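Long-range contacts in ABC transporter (Caldanaerobius, PDB 4G68), which probably captures xylan-derived xylo-oligosaccharides outside the cell as the solute-binding component of an ABC import system: residues A[176-181]-A[404-409]; A[221-226]-A[281-286]; A[227-232]-A[413-418]. All blocks are in the same frame, centred on the assembly; numbering follows the deposited sequence.

Interaction 1 (A[176-181]-A[404-409]). With XYP (beta-D-xylopyranose), chain D.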
loop_
_atom_site.group_PDB
_atom_site.type_symbol
_atom_site.label_atom_id
_atom_site.label_comp_id
_atom_site.label_asym_id
_atom_site.label_seq_id
_atom_site.Cartn_x
_atom_site.Cartn_y
_atom_site.Cartn_z
ATOM N N GLN A 176 -0.849 4.236 7.437
ATOM C CA GLN A 176 -0.865 2.785 7.517
ATOM C C GLN A 176 -1.550 2.253 6.282
ATOM O O GLN A 176 -2.413 2.940 5.659
ATOM C CB GLN A 176 -1.665 2.231 8.699
ATOM C CG GLN A 176 -1.470 2.886 10.049
ATOM C CD GLN A 176 -2.494 2.360 10.997
ATOM O OE1 GLN A 176 -3.037 1.245 10.782
ATOM N NE2 GLN A 176 -2.774 3.129 12.078
ATOM N N GLN A 177 -1.130 1.059 5.900
ATOM C CA GLN A 177 -1.757 0.413 4.762
ATOM C C GLN A 177 -2.533 -0.835 5.241
ATOM O O GLN A 177 -2.222 -1.410 6.288
ATOM C CB GLN A 177 -0.659 -0.037 3.773
ATOM C CG GLN A 177 -0.017 1.190 3.078
ATOM C CD GLN A 177 0.925 0.747 1.965
ATOM O OE1 GLN A 177 1.155 -0.464 1.756
ATOM N NE2 GLN A 177 1.500 1.746 1.266
ATOM N N ALA A 178 -3.543 -1.243 4.487
ATOM C CA ALA A 178 -4.273 -2.475 4.803
ATOM C C ALA A 178 -4.867 -2.974 3.475
ATOM O O ALA A 178 -5.290 -2.157 2.611
ATOM C CB ALA A 178 -5.396 -2.221 5.821
ATOM N N SER A 179 -4.925 -4.280 3.318
ATOM C CA SER A 179 -5.438 -4.925 2.090
ATOM C C SER A 179 -6.982 -4.986 2.127
ATOM O O SER A 179 -7.568 -5.415 3.153
ATOM C CB SER A 179 -4.810 -6.312 1.939
ATOM O OG SER A 179 -4.984 -7.099 3.155
ATOM N N VAL A 180 -7.613 -4.582 1.044
ATOM C CA VAL A 180 -9.082 -4.388 1.007
ATOM C C VAL A 180 -9.565 -5.062 -0.288
ATOM O O VAL A 180 -9.054 -4.791 -1.357
ATOM C CB VAL A 180 -9.386 -2.912 0.882
ATOM C CG1 VAL A 180 -10.922 -2.700 0.863
ATOM C CG2 VAL A 180 -8.792 -2.137 2.117
ATOM N N LEU A 181 -10.538 -5.933 -0.149
ATOM C CA LEU A 181 -11.371 -6.350 -1.297
ATOM C C LEU A 181 -12.572 -5.409 -1.429
ATOM O O LEU A 181 -13.419 -5.308 -0.527
ATOM C CB LEU A 181 -11.834 -7.816 -1.128
ATOM C CG LEU A 181 -12.810 -8.315 -2.221
ATOM C CD1 LEU A 181 -12.085 -8.249 -3.534
ATOM C CD2 LEU A 181 -13.208 -9.750 -1.867
ATOM N N ASN A 404 -14.089 -3.313 9.006
ATOM C CA ASN A 404 -14.036 -4.641 8.423
ATOM C C ASN A 404 -12.652 -5.301 8.301
ATOM O O ASN A 404 -12.558 -6.532 8.297
ATOM C CB ASN A 404 -14.766 -4.682 7.079
ATOM C CG ASN A 404 -16.270 -4.500 7.230
ATOM O OD1 ASN A 404 -16.780 -4.380 8.373
ATOM N ND2 ASN A 404 -16.988 -4.470 6.096
ATOM N N ILE A 405 -11.586 -4.513 8.160
ATOM C CA ILE A 405 -10.278 -5.078 7.948
ATOM C C ILE A 405 -9.336 -4.904 9.154
ATOM O O ILE A 405 -8.651 -5.890 9.559
ATOM C CB ILE A 405 -9.624 -4.572 6.603
ATOM C CG1 ILE A 405 -10.474 -5.011 5.375
ATOM C CG2 ILE A 405 -8.200 -5.063 6.489
ATOM C CD1 ILE A 405 -11.250 -3.915 4.735
ATOM N N VAL A 406 -9.199 -3.657 9.639
ATOM C CA VAL A 406 -8.166 -3.351 10.621
ATOM C C VAL A 406 -8.526 -3.773 12.040
ATOM O O VAL A 406 -7.694 -4.401 12.723
ATOM C CB VAL A 406 -7.727 -1.883 10.564
ATOM C CG1 VAL A 406 -6.502 -1.670 11.461
ATOM C CG2 VAL A 406 -7.380 -1.530 9.100
ATOM N N ALA A 407 -9.724 -3.376 12.496
ATOM C CA ALA A 407 -10.168 -3.628 13.874
ATOM C C ALA A 407 -10.019 -5.120 14.243
ATOM O O ALA A 407 -10.465 -5.966 13.507
ATOM C CB ALA A 407 -11.613 -3.216 14.025
ATOM N N ASN A 408 -9.419 -5.391 15.392
ATOM C CA ASN A 408 -9.315 -6.744 15.952
ATOM C C ASN A 408 -8.530 -7.754 15.099
ATOM O O ASN A 408 -8.529 -8.991 15.361
ATOM C CB ASN A 408 -10.713 -7.241 16.314
ATOM C CG ASN A 408 -11.323 -6.428 17.435
ATOM O OD1 ASN A 408 -10.609 -5.913 18.322
ATOM N ND2 ASN A 408 -12.628 -6.298 17.401
ATOM N N ALA A 409 -7.786 -7.251 14.098
ATOM C CA ALA A 409 -6.995 -8.136 13.272
ATOM C C ALA A 409 -5.929 -8.853 14.142
ATOM O O ALA A 409 -5.386 -8.257 15.087
ATOM C CB ALA A 409 -6.297 -7.333 12.151
HETATM C C1 XYP D . 2.528 1.496 -2.826
HETATM C C2 XYP D . 3.857 1.145 -3.487
HETATM C C3 XYP D . 3.927 -0.381 -3.619
HETATM C C4 XYP D . 3.600 -1.099 -2.285
HETATM C C5 XYP D . 2.333 -0.523 -1.588
HETATM O O2 XYP D . 3.953 1.823 -4.723
HETATM O O3 XYP D . 5.260 -0.690 -4.081
HETATM O O4 XYP D . 3.435 -2.511 -2.451
HETATM O O5 XYP D . 2.397 0.898 -1.555
#
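Ile405 supplies the main bump of this contact, its two outer methyls settling into separate hollows along the strand. Ile405 CG2 sits against the backbone, 3.4 Å from Ser179 O. Ile405 CD1 enters the fork of Val180, 4.0 Å from its CG2 and 4.1 Å from its CG1, the two side chains crossing at about a right angle. Ile405 chi2 of 106° lies away from the usual staggered values, and this rotation helps swing CD1 into the fork. Ala178 is small enough to sit where two branches converge: its CB lies 3.9 Å from Val406 CG2 and 4.0 Å from Ile405 CG2. The contact thus lays the last turn of helix 396-406, which includes a wider pi-type turn, against strand 168-184 in the mixed sheet of a solute-binding protein fold. Beta-branched Val180 suits the extended strand, and Ala323 of the adjoining strand 321-324 touches both it and Ile405. Gln177 points away from the helix. Its CG is anti to the carbonyl carbon (chi1 -71°) and its chain extended, which carries NE2 to the ring oxygen O5 of the chain D xylose, a hydrogen bond of 3.1 Å.

Interaction 2 (A[221-226]-A[281-286]). With XYP (beta-D-xylopyranose), chain D; XYP (beta-D-xylopyranose), chain B; XYS (alpha-D-xylopyranose), chain C.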
loop_
_atom_site.group_PDB
_atom_site.type_symbol
_atom_site.label_atom_id
_atom_site.label_comp_id
_atom_site.label_asym_id
_atom_site.label_seq_id
_atom_site.Cartn_x
_atom_site.Cartn_y
_atom_site.Cartn_z
ATOM N N GLU A 221 -1.769 -4.578 -14.103
ATOM C CA GLU A 221 -0.540 -5.339 -13.705
ATOM C C GLU A 221 0.745 -4.870 -14.346
ATOM O O GLU A 221 1.841 -5.387 -14.056
ATOM C CB GLU A 221 -0.866 -6.856 -13.908
ATOM C CG GLU A 221 0.294 -7.903 -13.748
ATOM C CD GLU A 221 0.992 -7.926 -12.422
ATOM O OE1 GLU A 221 0.597 -7.261 -11.454
ATOM O OE2 GLU A 221 2.072 -8.603 -12.363
ATOM N N LYS A 222 0.687 -3.825 -15.166
ATOM C CA LYS A 222 1.895 -3.303 -15.797
ATOM C C LYS A 222 3.105 -3.004 -14.918
ATOM O O LYS A 222 4.224 -3.386 -15.254
ATOM C CB LYS A 222 1.553 -2.048 -16.653
ATOM C CG LYS A 222 2.705 -1.653 -17.611
ATOM C CD LYS A 222 2.236 -0.421 -18.419
ATOM C CE LYS A 222 3.402 0.433 -18.938
ATOM N NZ LYS A 222 4.205 -0.270 -19.973
ATOM N N ASP A 223 2.857 -2.358 -13.788
ATOM C CA ASP A 223 3.867 -2.004 -12.837
ATOM C C ASP A 223 4.143 -3.074 -11.766
ATOM O O ASP A 223 4.995 -2.890 -10.902
ATOM C CB ASP A 223 3.609 -0.620 -12.222
ATOM C CG ASP A 223 3.659 0.486 -13.219
ATOM O OD1 ASP A 223 4.728 0.669 -13.888
ATOM O OD2 ASP A 223 2.628 1.204 -13.321
ATOM N N GLU A 224 3.440 -4.216 -11.881
ATOM C CA GLU A 224 3.728 -5.462 -11.176
ATOM C C GLU A 224 3.335 -5.507 -9.694
ATOM O O GLU A 224 2.790 -6.540 -9.213
ATOM C CB GLU A 224 5.203 -5.851 -11.354
ATOM C CG GLU A 224 5.546 -6.066 -12.857
ATOM C CD GLU A 224 6.860 -6.829 -13.062
ATOM O OE1 GLU A 224 7.682 -6.933 -12.125
ATOM O OE2 GLU A 224 7.068 -7.309 -14.243
ATOM N N TRP A 225 3.526 -4.409 -8.973
ATOM C CA TRP A 225 3.206 -4.439 -7.566
ATOM C C TRP A 225 1.667 -4.602 -7.271
ATOM O O TRP A 225 1.326 -5.251 -6.329
ATOM C CB TRP A 225 3.861 -3.232 -6.846
ATOM C CG TRP A 225 3.252 -1.931 -7.207
ATOM C CD1 TRP A 225 3.661 -1.009 -8.179
ATOM C CD2 TRP A 225 2.002 -1.400 -6.640
ATOM N NE1 TRP A 225 2.790 0.040 -8.265
ATOM C CE2 TRP A 225 1.744 -0.148 -7.341
ATOM C CE3 TRP A 225 1.049 -1.872 -5.657
ATOM C CZ2 TRP A 225 0.629 0.670 -7.040
ATOM C CZ3 TRP A 225 -0.100 -1.038 -5.402
ATOM C CH2 TRP A 225 -0.291 0.219 -6.092
ATOM N N PRO A 226 0.775 -4.084 -8.142
ATOM C CA PRO A 226 -0.659 -4.289 -7.775
ATOM C C PRO A 226 -1.113 -5.729 -7.820
ATOM O O PRO A 226 -1.841 -6.182 -6.921
ATOM C CB PRO A 226 -1.403 -3.488 -8.834
ATOM C CG PRO A 226 -0.409 -2.366 -9.225
ATOM C CD PRO A 226 0.903 -3.112 -9.252
ATOM N N GLY A 281 -1.230 -4.922 -19.441
ATOM C CA GLY A 281 -0.866 -3.668 -20.068
ATOM C C GLY A 281 -1.301 -2.439 -19.303
ATOM O O GLY A 281 -0.894 -1.352 -19.666
ATOM N N LEU A 282 -2.152 -2.596 -18.279
ATOM C CA LEU A 282 -2.750 -1.438 -17.559
ATOM C C LEU A 282 -2.042 -1.122 -16.251
ATOM O O LEU A 282 -1.569 -2.053 -15.581
ATOM C CB LEU A 282 -4.201 -1.766 -17.218
ATOM C CG LEU A 282 -5.243 -1.140 -18.153
ATOM C CD1 LEU A 282 -4.792 -1.227 -19.593
ATOM C CD2 LEU A 282 -6.623 -1.735 -17.930
ATOM N N THR A 283 -1.985 0.191 -15.904
ATOM C CA THR A 283 -1.429 0.676 -14.685
ATOM C C THR A 283 -2.517 0.579 -13.586
ATOM O O THR A 283 -3.699 0.406 -13.873
ATOM C CB THR A 283 -0.980 2.162 -14.837
ATOM O OG1 THR A 283 -2.128 2.954 -15.132
ATOM C CG2 THR A 283 0.042 2.328 -16.003
ATOM N N ARG A 284 -2.076 0.751 -12.357
ATOM C CA ARG A 284 -3.009 0.925 -11.221
ATOM C C ARG A 284 -4.002 1.986 -11.495
ATOM O O ARG A 284 -5.161 1.791 -11.246
ATOM C CB ARG A 284 -2.205 1.249 -9.948
ATOM C CG ARG A 284 -2.999 1.302 -8.615
ATOM C CD ARG A 284 -3.560 2.729 -8.405
ATOM N NE ARG A 284 -2.442 3.677 -8.311
ATOM C CZ ARG A 284 -1.838 4.088 -7.179
ATOM N NH1 ARG A 284 -2.243 3.639 -5.969
ATOM N NH2 ARG A 284 -0.846 5.000 -7.263
ATOM N N ASP A 285 -3.530 3.167 -11.895
ATOM C CA ASP A 285 -4.455 4.267 -12.195
ATOM C C ASP A 285 -5.503 3.936 -13.262
ATOM O O ASP A 285 -6.672 4.341 -13.183
ATOM C CB ASP A 285 -3.656 5.529 -12.608
ATOM C CG ASP A 285 -2.837 6.135 -11.439
ATOM O OD1 ASP A 285 -3.046 5.819 -10.245
ATOM O OD2 ASP A 285 -1.983 6.959 -11.710
ATOM N N GLU A 286 -5.104 3.175 -14.269
ATOM C CA GLU A 286 -6.082 2.792 -15.253
ATOM C C GLU A 286 -7.091 1.795 -14.715
ATOM O O GLU A 286 -8.261 1.786 -15.108
ATOM C CB GLU A 286 -5.397 2.208 -16.505
ATOM C CG GLU A 286 -4.755 3.360 -17.286
ATOM C CD GLU A 286 -3.691 2.934 -18.313
ATOM O OE1 GLU A 286 -3.129 1.849 -18.213
ATOM O OE2 GLU A 286 -3.336 3.798 -19.195
HETATM C C1 XYP D . 2.528 1.496 -2.826
HETATM C C2 XYP D . 3.857 1.145 -3.487
HETATM C C3 XYP D . 3.927 -0.381 -3.619
HETATM C C4 XYP D . 3.600 -1.099 -2.285
HETATM C C5 XYP D . 2.333 -0.523 -1.588
HETATM O O2 XYP D . 3.953 1.823 -4.723
HETATM O O3 XYP D . 5.260 -0.690 -4.081
HETATM O O4 XYP D . 3.435 -2.511 -2.451
HETATM O O5 XYP D . 2.397 0.898 -1.555
HETATM C C1 XYP B . -0.206 5.859 -3.078
HETATM C C2 XYP B . 0.066 5.460 -1.624
HETATM C C3 XYP B . 1.419 4.713 -1.635
HETATM C C4 XYP B . 1.220 3.519 -2.540
HETATM C C5 XYP B . 0.800 3.981 -3.950
HETATM O O2 XYP B . 0.224 6.671 -0.884
HETATM O O3 XYP B . 1.569 4.249 -0.276
HETATM O O4 XYP B . 2.496 2.875 -2.620
HETATM O O5 XYP B . -0.430 4.706 -3.823
HETATM C C1 XYS C . -2.837 10.021 -4.808
HETATM C C2 XYS C . -1.717 9.250 -5.545
HETATM C C3 XYS C . -1.558 7.785 -5.115
HETATM C C4 XYS C . -1.665 7.655 -3.585
HETATM C C5 XYS C . -2.966 8.289 -3.097
HETATM O O1 XYS C . -3.694 10.763 -5.617
HETATM O O2 XYS C . -1.715 9.336 -6.918
HETATM O O3 XYS C . -0.345 7.349 -5.612
HETATM O O4 XYS C . -1.387 6.370 -3.078
HETATM O O5 XYS C . -3.467 9.352 -3.763
HETATM O O HOH W 1 0.652 0.897 -11.761
#
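Trp225 and Arg284 meet with their flat groups almost perpendicular, indole and guanidinium planes 86° apart. The far rim of the indole is turned to the arginine: Trp225 CZ2 stands over the centre of one guanidinium face, while Trp225 CH2 lies 3.9 Å from Arg284 CG. Bends at chi2 and chi3 fold the arginine chain past the ring, and Pro226 CG packs at 4.1 Å against Arg284 CB. The broad apolar indole also serves the sugar, since C3 of the chain D xylose lies 3.6 Å above one face and Pro226 CD lies against the opposite face, both toward the rim. Trp225 NE1 is held by Asp104. An alanine at Trp225 would probably leave the chain D xylose without its flat support and Asp104 without the indole N-H. Beyond the indole, Arg284 NH1 donates in its own plane to O5 of the chain B xylose, 3.0 Å away at 164°, and also forms a salt bridge with Asp305. One residue before the arginine, Thr283 forms a capping box with Glu286, at the start of helix 284-292. A water donates to Asp223 OD2 and accepts from Arg284 N at 2.8 Å, tying the turn 221-224 to that helix start. The chemistry is that of a sugar site: an aromatic surface for carbon faces, and a charged donor, anchored by Asp305, for a ring oxygen.

Interaction 3 (A[227-232]-A[413-418]). With XYP (beta-D-xylopyranose), chain D.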
loop_
_atom_site.group_PDB
_atom_site.type_symbol
_atom_site.label_atom_id
_atom_site.label_comp_id
_atom_site.label_asym_id
_atom_site.label_seq_id
_atom_site.Cartn_x
_atom_site.Cartn_y
_atom_site.Cartn_z
ATOM N N GLY A 227 -0.646 -6.469 -8.807
ATOM C CA GLY A 227 -0.930 -7.921 -8.887
ATOM C C GLY A 227 -0.216 -8.694 -7.781
ATOM O O GLY A 227 -0.721 -9.675 -7.262
HETATM N N MSE A 228 0.981 -8.309 -7.442
HETATM C CA MSE A 228 1.699 -8.898 -6.337
HETATM C C MSE A 228 0.920 -8.849 -5.053
HETATM O O MSE A 228 1.062 -9.791 -4.297
HETATM C CB MSE A 228 3.030 -8.166 -6.171
HETATM C CG MSE A 228 3.994 -8.817 -5.224
HETATM SE SE MSE A 228 5.145 -7.317 -4.501
HETATM C CE MSE A 228 3.589 -6.403 -3.615
ATOM N N TRP A 229 0.184 -7.799 -4.752
ATOM C CA TRP A 229 -0.700 -7.823 -3.589
ATOM C C TRP A 229 -1.599 -9.000 -3.519
ATOM O O TRP A 229 -1.829 -9.561 -2.402
ATOM C CB TRP A 229 -1.531 -6.551 -3.477
ATOM C CG TRP A 229 -0.762 -5.416 -2.857
ATOM C CD1 TRP A 229 0.464 -4.833 -3.274
ATOM C CD2 TRP A 229 -1.138 -4.684 -1.655
ATOM N NE1 TRP A 229 0.810 -3.839 -2.400
ATOM C CE2 TRP A 229 -0.096 -3.720 -1.401
ATOM C CE3 TRP A 229 -2.217 -4.772 -0.751
ATOM C CZ2 TRP A 229 -0.154 -2.806 -0.306
ATOM C CZ3 TRP A 229 -2.251 -3.881 0.348
ATOM C CH2 TRP A 229 -1.234 -2.929 0.565
ATOM N N TYR A 230 -2.075 -9.412 -4.708
ATOM C CA TYR A 230 -2.943 -10.594 -4.735
ATOM C C TYR A 230 -2.152 -11.849 -4.265
ATOM O O TYR A 230 -2.632 -12.636 -3.393
ATOM C CB TYR A 230 -3.467 -10.857 -6.144
ATOM C CG TYR A 230 -4.536 -9.964 -6.664
ATOM C CD1 TYR A 230 -5.773 -10.509 -7.055
ATOM C CD2 TYR A 230 -4.267 -8.614 -6.897
ATOM C CE1 TYR A 230 -6.801 -9.672 -7.583
ATOM C CE2 TYR A 230 -5.247 -7.737 -7.458
ATOM C CZ TYR A 230 -6.495 -8.293 -7.780
ATOM O OH TYR A 230 -7.469 -7.488 -8.317
ATOM N N TYR A 231 -0.966 -12.040 -4.849
ATOM C CA TYR A 231 -0.163 -13.229 -4.459
ATOM C C TYR A 231 0.107 -13.137 -2.927
ATOM O O TYR A 231 -0.111 -14.098 -2.158
ATOM C CB TYR A 231 1.178 -13.301 -5.228
ATOM C CG TYR A 231 1.948 -14.456 -4.683
ATOM C CD1 TYR A 231 1.780 -15.719 -5.245
ATOM C CD2 TYR A 231 2.795 -14.320 -3.595
ATOM C CE1 TYR A 231 2.407 -16.835 -4.711
ATOM C CE2 TYR A 231 3.475 -15.426 -3.041
ATOM C CZ TYR A 231 3.251 -16.659 -3.623
ATOM O OH TYR A 231 3.845 -17.750 -3.073
ATOM N N ASP A 232 0.587 -11.974 -2.458
ATOM C CA ASP A 232 1.078 -11.902 -1.074
ATOM C C ASP A 232 -0.089 -12.201 -0.138
ATOM O O ASP A 232 0.095 -12.895 0.894
ATOM C CB ASP A 232 1.641 -10.502 -0.765
ATOM C CG ASP A 232 2.894 -10.169 -1.553
ATOM O OD1 ASP A 232 3.465 -11.030 -2.238
ATOM O OD2 ASP A 232 3.303 -9.019 -1.494
ATOM N N VAL A 413 1.461 -8.069 7.778
ATOM C CA VAL A 413 2.827 -8.005 7.245
ATOM C C VAL A 413 2.749 -7.110 6.025
ATOM O O VAL A 413 1.762 -7.172 5.329
ATOM C CB VAL A 413 3.385 -9.451 6.851
ATOM C CG1 VAL A 413 2.581 -10.139 5.730
ATOM C CG2 VAL A 413 4.849 -9.342 6.502
ATOM N N PRO A 414 3.749 -6.236 5.812
ATOM C CA PRO A 414 3.752 -5.285 4.670
ATOM C C PRO A 414 3.836 -6.030 3.352
ATOM O O PRO A 414 4.374 -7.163 3.309
ATOM C CB PRO A 414 5.049 -4.503 4.874
ATOM C CG PRO A 414 5.191 -4.484 6.381
ATOM C CD PRO A 414 4.791 -5.872 6.783
ATOM N N ALA A 415 3.359 -5.386 2.290
ATOM C CA ALA A 415 3.517 -6.000 0.946
ATOM C C ALA A 415 4.974 -6.322 0.696
ATOM O O ALA A 415 5.859 -5.607 1.185
ATOM C CB ALA A 415 3.030 -5.015 -0.065
ATOM N N TRP A 416 5.261 -7.411 -0.025
ATOM C CA TRP A 416 6.573 -7.939 0.015
ATOM C C TRP A 416 7.587 -7.008 -0.639
ATOM O O TRP A 416 8.778 -7.114 -0.356
ATOM C CB TRP A 416 6.627 -9.312 -0.669
ATOM C CG TRP A 416 5.900 -10.388 0.119
ATOM C CD1 TRP A 416 4.888 -10.259 1.115
ATOM C CD2 TRP A 416 6.077 -11.819 -0.067
ATOM N NE1 TRP A 416 4.461 -11.503 1.498
ATOM C CE2 TRP A 416 5.126 -12.478 0.814
ATOM C CE3 TRP A 416 6.900 -12.597 -0.900
ATOM C CZ2 TRP A 416 5.042 -13.890 0.904
ATOM C CZ3 TRP A 416 6.788 -13.991 -0.814
ATOM C CH2 TRP A 416 5.888 -14.613 0.072
ATOM N N ASP A 417 7.168 -6.147 -1.572
ATOM C CA ASP A 417 8.140 -5.233 -2.218
ATOM C C ASP A 417 8.467 -3.979 -1.376
ATOM O O ASP A 417 9.320 -3.180 -1.813
ATOM C CB ASP A 417 7.649 -4.769 -3.590
ATOM C CG ASP A 417 6.373 -3.875 -3.499
ATOM O OD1 ASP A 417 5.662 -3.877 -2.447
ATOM O OD2 ASP A 417 6.112 -3.141 -4.505
ATOM N N ILE A 418 7.863 -3.860 -0.186
ATOM C CA ILE A 418 8.251 -2.878 0.807
ATOM C C ILE A 418 9.039 -3.616 1.914
ATOM O O ILE A 418 9.809 -3.029 2.633
ATOM C CB ILE A 418 6.980 -2.288 1.540
ATOM C CG1 ILE A 418 6.093 -1.571 0.622
ATOM C CG2 ILE A 418 7.339 -1.414 2.760
ATOM C CD1 ILE A 418 4.886 -0.946 1.352
HETATM C C1 XYP D . 2.528 1.496 -2.826
HETATM C C2 XYP D . 3.857 1.145 -3.487
HETATM C C3 XYP D . 3.927 -0.381 -3.619
HETATM C C4 XYP D . 3.600 -1.099 -2.285
HETATM C C5 XYP D . 2.333 -0.523 -1.588
HETATM O O2 XYP D . 3.953 1.823 -4.723
HETATM O O3 XYP D . 5.260 -0.690 -4.081
HETATM O O4 XYP D . 3.435 -2.511 -2.451
HETATM O O5 XYP D . 2.397 0.898 -1.555
HETATM O O HOH W 2 2.212 -12.883 2.790
#
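Asp232 lays its carboxylate over the indole of Trp416, the planes only 16° apart and Asp232 OD1 3.4 Å above the ring, toward its rim. The other oxygen, OD2, accepts from Trp416 N at 2.9 Å and 168°, the N-H reaching it from above the carboxylate plane, while OD1 is taken by His428. A water joins Asp232 O to Trp416 NE1, so the indole is fixed at its rim as well as on its face. Tyr231 adds a T-shaped (edge-to-face) contact, its edge toward Trp416, with its ring centroid 5.8 Å from that of the six-membered ring. Here helix 225-239 packs against the N-terminus of helix 416-419, where Ala415 is the N-cap residue and the Asp232 carboxylate accepts from the first helical N-H. The slim Ala415 lets Trp229 come close: its CB is 3.4 Å from Trp229 NE1. That same NE1 donates to O4 of the chain D xylose, 2.9 Å away. Met228, present as selenomethionine, reaches past Ala415 with its CE 3.5 Å from Asp417 OD1. Asp417 places CG between backbone N and carbonyl carbon (chi1 66°), turning both carboxylate oxygens to the sugar: xylose O4 donates to OD1 and xylose O3 to OD2, each 2.6 Å.

All three interactions converge on the chain D xylose and together supply seven of the seventeen residues of the glycan pocket. Interactions 1 and 2 do not touch, their centres 22 Å apart and their nearest atoms about 7 Å; interaction 3, centred 14 Å from each, bridges them. Toward interaction 1, Trp229 CZ2 lies 3.4 Å from Gln177 OE1, so the two side chains that donate to O4 and O5 of the sugar pack against each other. Toward interaction 2, with which it shares helix 225-239, Trp225 CB lies 3.2 Å from Asp417 OD2. Arg284 of interaction 2 extends the site to the chain B xylose, while Asn103 and Lys107 supply further hydrogen bonds to the chain D xylose.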